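Long-range contacts in penicillin-binding protein activator LpoA (Escherichia coli, PDB 6DR3), which regulates peptidoglycan synthesis as an outer-membrane lipoprotein, is essential for the function of PBP1a, whose transpeptidase activity it stimulates, and is represented by its amino-terminal TPR-like domain: residues Y9-A14 with D100-Q105; F20-M25 with L38-A43; T32-Q37 with Q59-L64; L75-K80 with N91-I96; L125-I130 with A167-L172. All blocks are in the same frame, centred on the assembly; numbering follows the deposited sequence.

Contact 1 (Y9-A14 with D100-Q105)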
# COMPACT_ATOMS: atom_id res chain seq x y z
N TYR A 9 -7.88 0.33 16.92
CA TYR A 9 -7.21 1.39 16.18
C TYR A 9 -5.76 1.01 15.90
O TYR A 9 -5.27 1.15 14.78
CB TYR A 9 -7.29 2.70 16.95
CG TYR A 9 -8.65 2.96 17.57
CD1 TYR A 9 -9.72 3.40 16.80
CD2 TYR A 9 -8.85 2.77 18.93
CE1 TYR A 9 -10.96 3.63 17.37
CE2 TYR A 9 -10.08 3.00 19.50
CZ TYR A 9 -11.13 3.43 18.72
OH TYR A 9 -12.36 3.66 19.30
N MET A 10 -5.06 0.52 16.93
CA MET A 10 -3.68 0.09 16.75
C MET A 10 -3.58 -0.97 15.66
O MET A 10 -2.68 -0.92 14.81
CB MET A 10 -3.12 -0.45 18.07
CG MET A 10 -1.62 -0.69 18.06
SD MET A 10 -0.67 0.83 17.91
CE MET A 10 -0.96 1.56 19.52
N GLN A 11 -4.49 -1.95 15.67
CA GLN A 11 -4.48 -3.02 14.68
C GLN A 11 -5.06 -2.60 13.33
O GLN A 11 -4.95 -3.36 12.37
CB GLN A 11 -5.26 -4.22 15.21
CG GLN A 11 -4.56 -4.97 16.33
CD GLN A 11 -5.39 -6.12 16.86
OE1 GLN A 11 -6.58 -6.23 16.57
NE2 GLN A 11 -4.76 -7.00 17.64
N GLY A 12 -5.66 -1.41 13.24
CA GLY A 12 -6.22 -0.95 11.99
C GLY A 12 -7.60 -1.49 11.67
O GLY A 12 -8.07 -1.31 10.55
N THR A 13 -8.26 -2.15 12.62
CA THR A 13 -9.63 -2.60 12.44
C THR A 13 -10.64 -1.50 12.75
O THR A 13 -11.84 -1.72 12.56
CB THR A 13 -9.90 -3.82 13.33
OG1 THR A 13 -9.54 -3.52 14.68
CG2 THR A 13 -9.08 -5.01 12.84
N ALA A 14 -10.17 -0.35 13.22
CA ALA A 14 -10.99 0.84 13.39
C ALA A 14 -10.09 2.04 13.14
O ALA A 14 -8.87 1.96 13.28
CB ALA A 14 -11.62 0.91 14.79
N ASP A 100 7.78 -9.77 10.14
CA ASP A 100 7.66 -9.51 11.57
C ASP A 100 6.58 -8.47 11.90
O ASP A 100 6.52 -8.02 13.05
CB ASP A 100 9.00 -9.04 12.13
CG ASP A 100 10.12 -10.02 11.83
OD1 ASP A 100 9.85 -11.06 11.19
OD2 ASP A 100 11.28 -9.75 12.23
N LEU A 101 5.75 -8.10 10.94
CA LEU A 101 4.72 -7.09 11.14
C LEU A 101 3.33 -7.71 11.01
O LEU A 101 3.15 -8.74 10.37
CB LEU A 101 4.88 -5.95 10.13
CG LEU A 101 6.28 -5.37 9.95
CD1 LEU A 101 6.29 -4.29 8.88
CD2 LEU A 101 6.82 -4.83 11.27
N GLU A 102 2.36 -7.05 11.63
CA GLU A 102 0.97 -7.46 11.48
C GLU A 102 0.42 -6.96 10.14
O GLU A 102 1.03 -6.13 9.46
CB GLU A 102 0.12 -6.93 12.64
CG GLU A 102 0.60 -7.38 14.01
CD GLU A 102 -0.37 -7.02 15.12
OE1 GLU A 102 -1.59 -7.06 14.87
OE2 GLU A 102 0.10 -6.70 16.23
N GLN A 103 -0.75 -7.48 9.76
CA GLN A 103 -1.30 -7.19 8.44
C GLN A 103 -1.42 -5.69 8.21
O GLN A 103 -0.91 -5.17 7.20
CB GLN A 103 -2.66 -7.87 8.27
CG GLN A 103 -3.30 -7.59 6.91
CD GLN A 103 -4.52 -8.44 6.64
OE1 GLN A 103 -4.50 -9.32 5.78
NE2 GLN A 103 -5.60 -8.18 7.36
N ASN A 104 -2.10 -4.98 9.11
CA ASN A 104 -2.21 -3.53 8.97
C ASN A 104 -0.84 -2.89 8.79
O ASN A 104 -0.67 -1.98 7.97
CB ASN A 104 -2.91 -2.93 10.19
CG ASN A 104 -2.73 -1.42 10.29
OD1 ASN A 104 -1.94 -0.93 11.09
ND2 ASN A 104 -3.46 -0.69 9.46
N GLN A 105 0.16 -3.35 9.56
CA GLN A 105 1.51 -2.81 9.43
C GLN A 105 2.13 -3.20 8.10
O GLN A 105 2.80 -2.39 7.45
CB GLN A 105 2.38 -3.29 10.59
CG GLN A 105 2.08 -2.61 11.92
CD GLN A 105 2.99 -3.08 13.03
OE1 GLN A 105 3.37 -4.25 13.09
NE2 GLN A 105 3.35 -2.17 13.93
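Asn104 presses its side chain against the backbone of Gln11 and Gly12, where helix 7-11 gives way to a turn. Its CB lies 3.0 Å from Gln11 O, a close approach, while ND2 comes over Gly12 CA at 3.8 Å. OD1 is 3.8 Å from Met10 O, two oxygens side by side without a bond. CG of Asn104 stands anti to the backbone N (chi1 165°), which sets CG 3.9 Å from Gly12 CA. A thinner contact lies at the margin, where Gln11 CG is 3.9 Å from Glu102 OE1; the amide and carboxylate planes there are 74° apart, so the two polar ends are not stacked.

Behind this first shell, two helix ends fix the backbones. Gly12, with positive phi (82°), closes helix 7-11 in a Schellman motif, its N bonded to Tyr9 O at 3.0 Å, and having no side chain it brings its CA directly under the Asn104 amide. Glu102 is the N-cap of helix 103-117; its N gives a weak bond of 3.3 Å to Gln105 OE1, and Gln105 NE2 is in turn tied to Glu71. Arg42 of helix 30-47 stands beside Asn104 and donates to Met10 O through NH2.

The contact is shallow and lies at the surface. It sets the C-terminal end of helix 7-11 against the N-terminal end of helix 103-117, with helix 30-47 packed against both through Leu39 and Asn35 on Met10 and Arg42 on Asn104.

Contact 2 (F20-M25 with L38-A43); sequences FYLQQM and LLAIRA
Leu39 lies over the Tyr21 ring, its CB 3.7 Å from the ring centroid and only 9° off the normal, a CH-pi contact on one face. The same residue brings its carbonyl O to 3.3 Å from Tyr21 CD2, and its CD2 runs on toward the phenol end. Tyr21 CG is anti to the carbonyl carbon (chi1 -65°) and itself lies 3.8 Å from Leu39 CB; the OH continues past the contact to a hydrogen bond with Ala16 N.

Next comes Ala40, where the two backbones come nearest, 5.1 Å between its CA and that of Tyr21. The small side chain lets Tyr21 CB settle 4.0 Å from Ala40 CB, and Leu22 CD2 closes on the same methyl at 3.5 Å. Helices 18-25 and 30-47 form an antiparallel helical hairpin here, their segment axes 8.4 Å apart and 160° between directions, one of the helix pairs that build this TPR-like domain. Leu56 of helix 50-58 touches both Leu22 and Ala40.

One turn on from Leu39, Ala43 touches the rim of the Tyr21 ring near its plane, CB to CD2 3.8 Å.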
# COMPACT_ATOMS: atom_id res chain seq x y z
N PHE A 20 -9.18 12.80 18.11
CA PHE A 20 -9.66 11.76 19.01
C PHE A 20 -8.50 11.12 19.77
O PHE A 20 -8.53 11.00 21.00
CB PHE A 20 -10.43 10.71 18.21
CG PHE A 20 -10.95 9.57 19.03
CD1 PHE A 20 -12.13 9.70 19.76
CD2 PHE A 20 -10.28 8.36 19.07
CE1 PHE A 20 -12.61 8.65 20.51
CE2 PHE A 20 -10.77 7.31 19.82
CZ PHE A 20 -11.93 7.45 20.54
N TYR A 21 -7.46 10.69 19.04
CA TYR A 21 -6.32 10.03 19.68
C TYR A 21 -5.65 10.95 20.69
O TYR A 21 -5.26 10.50 21.78
CB TYR A 21 -5.32 9.58 18.62
CG TYR A 21 -5.84 8.52 17.67
CD1 TYR A 21 -6.70 7.52 18.11
CD2 TYR A 21 -5.46 8.52 16.34
CE1 TYR A 21 -7.16 6.55 17.24
CE2 TYR A 21 -5.92 7.55 15.46
CZ TYR A 21 -6.77 6.57 15.91
OH TYR A 21 -7.22 5.61 15.04
N LEU A 22 -5.48 12.23 20.35
CA LEU A 22 -4.85 13.16 21.27
C LEU A 22 -5.70 13.36 22.52
O LEU A 22 -5.17 13.48 23.63
CB LEU A 22 -4.59 14.50 20.58
CG LEU A 22 -3.54 14.47 19.46
CD1 LEU A 22 -3.56 15.76 18.66
CD2 LEU A 22 -2.15 14.21 20.03
N GLN A 23 -7.03 13.38 22.36
CA GLN A 23 -7.91 13.50 23.52
C GLN A 23 -7.77 12.29 24.43
O GLN A 23 -7.70 12.44 25.66
CB GLN A 23 -9.36 13.66 23.05
CG GLN A 23 -10.37 13.79 24.18
CD GLN A 23 -10.12 15.02 25.05
OE1 GLN A 23 -9.74 14.90 26.21
NE2 GLN A 23 -10.35 16.20 24.48
N GLN A 24 -7.74 11.08 23.86
CA GLN A 24 -7.56 9.89 24.67
C GLN A 24 -6.17 9.86 25.31
O GLN A 24 -6.02 9.43 26.46
CB GLN A 24 -7.77 8.63 23.82
CG GLN A 24 -9.13 8.55 23.15
CD GLN A 24 -10.27 8.67 24.13
OE1 GLN A 24 -10.33 7.94 25.12
NE2 GLN A 24 -11.18 9.61 23.88
N MET A 25 -5.16 10.32 24.57
CA MET A 25 -3.81 10.38 25.13
C MET A 25 -3.79 11.22 26.40
O MET A 25 -3.08 10.88 27.36
CB MET A 25 -2.85 10.97 24.09
CG MET A 25 -1.40 11.01 24.54
SD MET A 25 -0.30 11.65 23.26
CE MET A 25 -0.74 13.39 23.26
N LEU A 38 1.22 6.79 19.91
CA LEU A 38 1.62 6.21 18.63
C LEU A 38 0.52 6.39 17.59
O LEU A 38 0.81 6.63 16.41
CB LEU A 38 1.96 4.74 18.81
CG LEU A 38 3.25 4.42 19.56
CD1 LEU A 38 3.28 2.96 19.96
CD2 LEU A 38 4.46 4.76 18.70
N LEU A 39 -0.74 6.27 18.00
CA LEU A 39 -1.84 6.43 17.07
C LEU A 39 -1.99 7.88 16.63
O LEU A 39 -2.27 8.16 15.46
CB LEU A 39 -3.14 5.91 17.70
CG LEU A 39 -3.27 4.39 17.71
CD1 LEU A 39 -4.24 3.92 18.78
CD2 LEU A 39 -3.72 3.90 16.34
N ALA A 40 -1.81 8.82 17.57
CA ALA A 40 -1.85 10.23 17.21
C ALA A 40 -0.80 10.56 16.15
O ALA A 40 -1.08 11.28 15.19
CB ALA A 40 -1.64 11.10 18.45
N ILE A 41 0.41 10.03 16.32
CA ILE A 41 1.46 10.23 15.32
C ILE A 41 1.00 9.71 13.97
O ILE A 41 1.14 10.39 12.94
CB ILE A 41 2.76 9.55 15.77
CG1 ILE A 41 3.25 10.15 17.09
CG2 ILE A 41 3.85 9.68 14.70
CD1 ILE A 41 4.28 9.30 17.81
N ARG A 42 0.44 8.50 13.95
CA ARG A 42 -0.02 7.91 12.70
C ARG A 42 -1.06 8.79 12.02
O ARG A 42 -1.01 9.02 10.81
CB ARG A 42 -0.60 6.51 12.97
CG ARG A 42 -0.87 5.69 11.72
CD ARG A 42 -1.80 4.51 12.01
NE ARG A 42 -1.27 3.63 13.05
CZ ARG A 42 -1.81 2.46 13.39
NH1 ARG A 42 -2.90 2.02 12.77
NH2 ARG A 42 -1.26 1.72 14.34
N ALA A 43 -2.02 9.31 12.80
CA ALA A 43 -3.07 10.14 12.23
C ALA A 43 -2.54 11.50 11.80
O ALA A 43 -2.92 12.02 10.74
CB ALA A 43 -4.21 10.30 13.23

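Contact 3 (T32-Q37 with Q59-L64); sequences TRINWQ and QLPQEL
Ile34 and Gln37, one turn apart on helix 30-47, meet an irregular loop, Gln59-Leu64, that follows helix 50-58; the backbones come nearest at Ile34 and Leu60, 7.2 Å between CA atoms. Ile34 and Pro61 reach toward each other tip to tip, CD1 to CG 3.7 Å. The other branch, Ile34 CG2, stands anti to the backbone N and is met by Leu64 CD2 at 3.6 Å, the two side chains crossing obliquely. The forked isoleucine therefore spans the loop from its proline to its end.

This loop joins helix 50-58 to helix 66-82, and lying against helix 30-47 it links three successive helices of the TPR-like helical domain. Leu64 and Leu60 also rest on Lys72 of helix 66-82.

Gln37 is extended, with CG anti to the backbone N (chi1 -176°), and its aliphatic part slides past Leu60 in the opposite direction, CD to CD2 3.5 Å. At its tip NE2 gives a weak, nearly straight bond to Gln59 O, 3.3 Å at 167°, and its stronger partner is Leu56 O; the amide thus serves two carbonyls where helix 50-58 ends. Pro61 CD lies beside OE1 of the same amide, 4.1 Å away.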
# COMPACT_ATOMS: atom_id res chain seq x y z
N THR A 32 -0.92 2.59 28.11
CA THR A 32 -2.13 3.06 27.45
C THR A 32 -1.89 4.39 26.77
O THR A 32 -2.32 4.61 25.63
CB THR A 32 -3.27 3.17 28.47
OG1 THR A 32 -3.47 1.90 29.11
CG2 THR A 32 -4.57 3.60 27.80
N ARG A 33 -1.18 5.30 27.45
CA ARG A 33 -0.89 6.60 26.87
C ARG A 33 0.05 6.48 25.68
O ARG A 33 -0.13 7.15 24.66
CB ARG A 33 -0.29 7.52 27.93
CG ARG A 33 -0.06 8.95 27.48
CD ARG A 33 0.75 9.73 28.50
NE ARG A 33 0.89 11.13 28.13
CZ ARG A 33 0.04 12.09 28.47
NH1 ARG A 33 -1.05 11.82 29.19
NH2 ARG A 33 0.26 13.34 28.08
N ILE A 34 1.07 5.62 25.78
CA ILE A 34 2.00 5.42 24.67
C ILE A 34 1.25 4.95 23.43
O ILE A 34 1.51 5.42 22.32
CB ILE A 34 3.12 4.44 25.07
CG1 ILE A 34 4.05 5.08 26.10
CG2 ILE A 34 3.92 3.99 23.84
CD1 ILE A 34 5.07 4.13 26.69
N ASN A 35 0.33 4.00 23.60
CA ASN A 35 -0.42 3.49 22.46
C ASN A 35 -1.22 4.59 21.79
O ASN A 35 -1.20 4.73 20.56
CB ASN A 35 -1.32 2.34 22.90
CG ASN A 35 -0.54 1.11 23.32
OD1 ASN A 35 0.59 0.89 22.86
ND2 ASN A 35 -1.12 0.30 24.19
N TRP A 36 -1.95 5.39 22.58
CA TRP A 36 -2.67 6.53 22.02
C TRP A 36 -1.70 7.49 21.34
O TRP A 36 -2.01 8.04 20.28
CB TRP A 36 -3.46 7.25 23.11
CG TRP A 36 -4.69 6.52 23.59
CD1 TRP A 36 -4.97 6.17 24.88
CD2 TRP A 36 -5.79 6.05 22.80
NE1 TRP A 36 -6.18 5.52 24.94
CE2 TRP A 36 -6.70 5.43 23.68
CE3 TRP A 36 -6.09 6.10 21.44
CZ2 TRP A 36 -7.90 4.87 23.24
CZ3 TRP A 36 -7.28 5.53 21.00
CH2 TRP A 36 -8.17 4.92 21.90
N GLN A 37 -0.53 7.70 21.94
CA GLN A 37 0.45 8.60 21.36
C GLN A 37 0.93 8.09 20.01
O GLN A 37 1.05 8.86 19.05
CB GLN A 37 1.63 8.78 22.32
CG GLN A 37 2.67 9.78 21.85
CD GLN A 37 3.72 10.05 22.91
OE1 GLN A 37 3.61 9.58 24.04
NE2 GLN A 37 4.74 10.81 22.55
N GLN A 59 8.73 12.98 21.39
CA GLN A 59 8.34 12.92 22.80
C GLN A 59 7.97 11.50 23.24
O GLN A 59 7.49 11.33 24.36
CB GLN A 59 7.17 13.87 23.06
CG GLN A 59 7.53 15.34 22.94
CD GLN A 59 6.39 16.26 23.32
OE1 GLN A 59 5.41 15.83 23.93
NE2 GLN A 59 6.50 17.53 22.95
N LEU A 60 8.17 10.51 22.38
CA LEU A 60 7.90 9.13 22.78
C LEU A 60 8.87 8.70 23.88
O LEU A 60 10.06 9.02 23.80
CB LEU A 60 8.02 8.19 21.58
CG LEU A 60 6.84 8.18 20.61
CD1 LEU A 60 7.21 7.44 19.33
CD2 LEU A 60 5.62 7.56 21.26
N PRO A 61 8.40 7.99 24.90
CA PRO A 61 9.32 7.49 25.92
C PRO A 61 10.36 6.56 25.32
O PRO A 61 10.16 5.94 24.27
CB PRO A 61 8.41 6.74 26.90
CG PRO A 61 7.05 7.31 26.67
CD PRO A 61 7.00 7.66 25.22
N GLN A 62 11.50 6.46 26.01
CA GLN A 62 12.55 5.54 25.59
C GLN A 62 12.18 4.09 25.90
O GLN A 62 12.58 3.18 25.17
CB GLN A 62 13.87 5.91 26.26
CG GLN A 62 14.42 7.27 25.84
CD GLN A 62 15.69 7.64 26.58
OE1 GLN A 62 15.76 7.55 27.81
NE2 GLN A 62 16.71 8.06 25.84
N GLU A 63 11.41 3.87 26.96
CA GLU A 63 11.03 2.52 27.39
C GLU A 63 9.76 2.11 26.67
O GLU A 63 8.65 2.32 27.15
CB GLU A 63 10.85 2.47 28.90
CG GLU A 63 12.12 2.17 29.69
CD GLU A 63 11.91 2.22 31.19
OE1 GLU A 63 10.99 2.94 31.64
OE2 GLU A 63 12.65 1.53 31.92
N LEU A 64 9.92 1.50 25.49
CA LEU A 64 8.81 0.95 24.73
C LEU A 64 8.91 -0.58 24.71
O LEU A 64 10.01 -1.14 24.72
CB LEU A 64 8.82 1.47 23.29
CG LEU A 64 8.82 2.99 23.11
CD1 LEU A 64 9.13 3.35 21.66
CD2 LEU A 64 7.49 3.59 23.53

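Contact 4 (L75-K80 with N91-I96)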
# COMPACT_ATOMS: atom_id res chain seq x y z
N LEU A 75 6.42 4.22 11.87
CA LEU A 75 6.09 5.64 11.85
C LEU A 75 7.27 6.48 11.40
O LEU A 75 7.09 7.52 10.77
CB LEU A 75 5.63 6.09 13.24
CG LEU A 75 4.32 5.49 13.76
CD1 LEU A 75 4.15 5.82 15.23
CD2 LEU A 75 3.12 5.98 12.96
N ALA A 76 8.50 6.04 11.71
CA ALA A 76 9.68 6.77 11.27
C ALA A 76 9.75 6.84 9.75
O ALA A 76 10.14 7.87 9.18
CB ALA A 76 10.94 6.11 11.83
N VAL A 77 9.37 5.75 9.06
CA VAL A 77 9.37 5.75 7.60
C VAL A 77 8.32 6.72 7.07
O VAL A 77 8.59 7.53 6.18
CB VAL A 77 9.14 4.32 7.07
CG1 VAL A 77 9.04 4.33 5.55
CG2 VAL A 77 10.25 3.39 7.53
N GLU A 78 7.10 6.63 7.61
CA GLU A 78 6.02 7.49 7.13
C GLU A 78 6.35 8.96 7.34
O GLU A 78 6.01 9.80 6.50
CB GLU A 78 4.72 7.12 7.84
CG GLU A 78 4.29 5.67 7.61
CD GLU A 78 3.00 5.31 8.33
OE1 GLU A 78 2.75 5.85 9.42
OE2 GLU A 78 2.24 4.48 7.79
N ILE A 79 7.03 9.29 8.44
CA ILE A 79 7.42 10.67 8.70
C ILE A 79 8.43 11.14 7.65
O ILE A 79 8.29 12.22 7.08
CB ILE A 79 7.96 10.82 10.13
CG1 ILE A 79 6.81 10.70 11.13
CG2 ILE A 79 8.69 12.16 10.31
CD1 ILE A 79 7.25 10.64 12.59
N LYS A 80 9.45 10.32 7.38
CA LYS A 80 10.47 10.72 6.41
C LYS A 80 9.87 10.88 5.02
O LYS A 80 10.29 11.76 4.26
CB LYS A 80 11.61 9.72 6.41
CG LYS A 80 12.50 9.83 7.63
CD LYS A 80 13.81 9.07 7.47
CE LYS A 80 14.67 9.21 8.71
NZ LYS A 80 15.02 10.63 9.00
N ASN A 91 16.28 3.95 3.18
CA ASN A 91 17.27 3.36 4.08
C ASN A 91 16.60 2.67 5.26
O ASN A 91 17.01 1.57 5.66
CB ASN A 91 18.23 4.44 4.58
CG ASN A 91 19.08 5.03 3.47
OD1 ASN A 91 19.33 4.38 2.45
ND2 ASN A 91 19.52 6.26 3.66
N LEU A 92 15.56 3.28 5.83
CA LEU A 92 14.86 2.67 6.95
C LEU A 92 14.05 1.46 6.51
O LEU A 92 14.05 0.43 7.19
CB LEU A 92 13.95 3.70 7.63
CG LEU A 92 14.64 4.90 8.28
CD1 LEU A 92 13.60 5.83 8.89
CD2 LEU A 92 15.65 4.47 9.34
N LEU A 93 13.37 1.56 5.36
CA LEU A 93 12.59 0.44 4.86
C LEU A 93 13.47 -0.80 4.66
O LEU A 93 13.04 -1.92 4.94
CB LEU A 93 11.90 0.82 3.55
CG LEU A 93 10.61 1.63 3.67
CD1 LEU A 93 10.22 2.23 2.33
CD2 LEU A 93 9.48 0.75 4.19
N ALA A 94 14.69 -0.60 4.16
CA ALA A 94 15.57 -1.74 3.90
C ALA A 94 15.94 -2.49 5.17
O ALA A 94 16.36 -3.65 5.09
CB ALA A 94 16.84 -1.26 3.19
N LYS A 95 15.80 -1.86 6.33
CA LYS A 95 16.15 -2.48 7.60
C LYS A 95 14.96 -3.15 8.28
O LYS A 95 15.09 -3.57 9.44
CB LYS A 95 16.75 -1.42 8.54
CG LYS A 95 18.05 -0.81 8.03
CD LYS A 95 18.24 0.59 8.58
CE LYS A 95 19.59 1.16 8.20
NZ LYS A 95 19.77 2.54 8.75
N ILE A 96 13.82 -3.25 7.60
CA ILE A 96 12.61 -3.80 8.19
C ILE A 96 12.30 -5.13 7.51
O ILE A 96 12.38 -5.25 6.28
CB ILE A 96 11.42 -2.83 8.04
CG1 ILE A 96 11.71 -1.53 8.80
CG2 ILE A 96 10.13 -3.47 8.55
CD1 ILE A 96 10.68 -0.44 8.59
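Val77 is the knot of this contact, its two methyl groups meeting different residues of segment 91-96. CG1, anti to the backbone N (chi1 176°), abuts Leu93 CG at 3.6 Å, the side chains crossing at about a right angle. CG2 is met by Leu92 CB at 3.7 Å, while Ile96 reaches it tip to tip with CD1 at 4.0 Å. Ile96 lies at the end of a type I turn from Leu93, closed by the bond from Ile96 N to Leu93 O, which brings it back toward Val77 after helix 86-93. On the inner side the packing continues: Ala112 of helix 103-117 touches both Val77 and Leu93.

Toward the outside the fit changes character. Leu92 CD1 rests against the aliphatic part of Lys80, 3.5 Å from its CD, and against Ala76 CB more loosely at 4.0 Å. The lysine chain is extended as far as CE and bends at chi4 (-60°), and its NZ makes a long, weak ion pair with Asp85.

Apolar in every touch across the segments, with Lys80 taking part through CD and CE, the contact sets helix 86-93 back against helix 66-82, the packing of one helix on the helix before it, as in TPR-like helical domains.

Contact 5 (L125-I130 with A167-L172); sequences LLRALI and ADENIL
Arg127 and Glu169 are joined side-on by two parallel bonds, the guanidinium using NE and NH2 and the carboxylate both of its oxygens. NE reaches OE2 at 2.6 Å (157° at the hydrogen), and NH2 reaches OE1 at 3.1 Å. Each oxygen is met on its syn side, and the two planes are only 7° apart, so the groups face one another edge to edge in nearly one plane. The arginine chain runs extended from CG to NE, which carries its head across to the glutamate, itself extended from CG to CD.

Glu169 OE1 has a second partner in the backbone N of Asn166, so that oxygen accepts twice while OE2 accepts from NE. Glu169 also occupies the N-cap position of helix 170-185, but its carboxylate is spent on Arg127 and Asn166 N. Elsewhere on the first segment the carbonyl O of Leu129 is taken by Asn144 ND2.

Alongside the charges lies an apolar seam. Ile130 CD1 meets Leu172 CD1 at 3.6 Å, the two side chains crossing at about a right angle, and Ile130 CG2 lies 3.6 Å from Ile171 CG2. Leu126 CB completes it at 4.0 Å from Leu172 CD1, with Ala151 and Leu152 of helix 138-153 packed behind Leu126.

The chemistry is thus split: a bidentate salt bridge whose geometry fixes the rotation of both charged groups, next to branched side chains held by van der Waals packing, together pinning the start of helix 170-185 to helix 123-132 within the TPR-like amino-terminal domain.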
# COMPACT_ATOMS: atom_id res chain seq x y z
N LEU A 125 7.75 -1.45 -8.26
CA LEU A 125 6.44 -0.91 -7.91
C LEU A 125 5.35 -1.95 -8.09
O LEU A 125 4.45 -2.07 -7.25
CB LEU A 125 6.14 0.34 -8.74
CG LEU A 125 4.75 0.96 -8.53
CD1 LEU A 125 4.54 1.37 -7.08
CD2 LEU A 125 4.56 2.14 -9.46
N LEU A 126 5.40 -2.70 -9.20
CA LEU A 126 4.42 -3.75 -9.43
C LEU A 126 4.44 -4.77 -8.30
O LEU A 126 3.39 -5.15 -7.77
CB LEU A 126 4.68 -4.43 -10.77
CG LEU A 126 4.51 -3.53 -12.01
CD1 LEU A 126 4.97 -4.26 -13.26
CD2 LEU A 126 3.07 -3.08 -12.16
N ARG A 127 5.63 -5.21 -7.90
CA ARG A 127 5.74 -6.18 -6.82
C ARG A 127 5.17 -5.63 -5.52
O ARG A 127 4.53 -6.36 -4.75
CB ARG A 127 7.20 -6.59 -6.62
CG ARG A 127 7.75 -7.50 -7.71
CD ARG A 127 9.12 -8.03 -7.32
NE ARG A 127 9.59 -9.09 -8.22
CZ ARG A 127 10.64 -9.00 -9.05
NH1 ARG A 127 11.38 -7.90 -9.11
NH2 ARG A 127 10.96 -10.03 -9.81
N ALA A 128 5.38 -4.34 -5.25
CA ALA A 128 4.87 -3.74 -4.02
C ALA A 128 3.35 -3.67 -4.04
O ALA A 128 2.69 -4.01 -3.05
CB ALA A 128 5.47 -2.35 -3.82
N LEU A 129 2.77 -3.24 -5.16
CA LEU A 129 1.32 -3.24 -5.29
C LEU A 129 0.75 -4.64 -5.17
O LEU A 129 -0.28 -4.85 -4.51
CB LEU A 129 0.92 -2.62 -6.63
CG LEU A 129 1.12 -1.11 -6.76
CD1 LEU A 129 1.10 -0.70 -8.22
CD2 LEU A 129 0.04 -0.37 -5.98
N ILE A 130 1.42 -5.62 -5.78
CA ILE A 130 0.93 -7.00 -5.75
C ILE A 130 1.04 -7.58 -4.34
O ILE A 130 0.15 -8.31 -3.89
CB ILE A 130 1.69 -7.85 -6.78
CG1 ILE A 130 1.30 -7.42 -8.20
CG2 ILE A 130 1.40 -9.34 -6.59
CD1 ILE A 130 2.21 -7.96 -9.28
N ALA A 167 9.71 -17.58 -11.17
CA ALA A 167 8.76 -18.63 -11.53
C ALA A 167 7.53 -18.62 -10.63
O ALA A 167 6.44 -18.99 -11.08
CB ALA A 167 9.45 -19.99 -11.46
N ASP A 168 7.67 -18.19 -9.38
CA ASP A 168 6.58 -18.24 -8.42
C ASP A 168 5.76 -16.95 -8.38
O ASP A 168 4.93 -16.78 -7.48
CB ASP A 168 7.13 -18.53 -7.02
CG ASP A 168 8.08 -17.46 -6.52
OD1 ASP A 168 8.35 -16.50 -7.27
OD2 ASP A 168 8.55 -17.58 -5.37
N GLU A 169 5.96 -16.05 -9.34
CA GLU A 169 5.20 -14.80 -9.40
C GLU A 169 4.07 -14.93 -10.42
O GLU A 169 4.06 -14.31 -11.48
CB GLU A 169 6.12 -13.63 -9.74
CG GLU A 169 7.09 -13.26 -8.63
CD GLU A 169 7.98 -12.09 -9.00
OE1 GLU A 169 8.87 -12.26 -9.86
OE2 GLU A 169 7.77 -10.98 -8.45
N ASN A 170 3.09 -15.77 -10.07
CA ASN A 170 2.00 -16.06 -10.99
C ASN A 170 1.04 -14.88 -11.13
O ASN A 170 0.44 -14.70 -12.19
CB ASN A 170 1.23 -17.30 -10.55
CG ASN A 170 0.41 -17.91 -11.68
OD1 ASN A 170 0.85 -17.94 -12.84
ND2 ASN A 170 -0.78 -18.39 -11.36
N ILE A 171 0.89 -14.08 -10.07
CA ILE A 171 0.02 -12.91 -10.17
C ILE A 171 0.66 -11.86 -11.08
O ILE A 171 -0.00 -11.30 -11.96
CB ILE A 171 -0.28 -12.34 -8.77
CG1 ILE A 171 -1.22 -13.30 -8.02
CG2 ILE A 171 -0.90 -10.94 -8.86
CD1 ILE A 171 -1.55 -12.88 -6.60
N LEU A 172 1.95 -11.59 -10.89
CA LEU A 172 2.65 -10.66 -11.77
C LEU A 172 2.64 -11.16 -13.20
O LEU A 172 2.43 -10.39 -14.14
CB LEU A 172 4.08 -10.44 -11.28
CG LEU A 172 4.95 -9.49 -12.11
CD1 LEU A 172 4.31 -8.12 -12.24
CD2 LEU A 172 6.34 -9.39 -11.51

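In the fold
Four of the contacts cluster in the N-terminal half of the chain, while contact 5 stands in the other half, its centre about 35 Å from that of contact 2. Contact 2 is the buried one, contact 1 a surface contact, and contacts 3, 4 and 5 partly buried. Contacts 2 and 3 both use helix 30-47, and Trp36 of contact 3 packs on Tyr21 and Gln24 of contact 2; contact 2 touches contact 1 through Leu39 and Tyr21 on Tyr9. Chemistry varies with place: contacts 2 and 4 are apolar between helices, contact 3 adds a weak amide bond at a loop, contact 1 sets a side chain from one helix start on the backbone of another helix's end, and contact 5 alone carries a salt bridge.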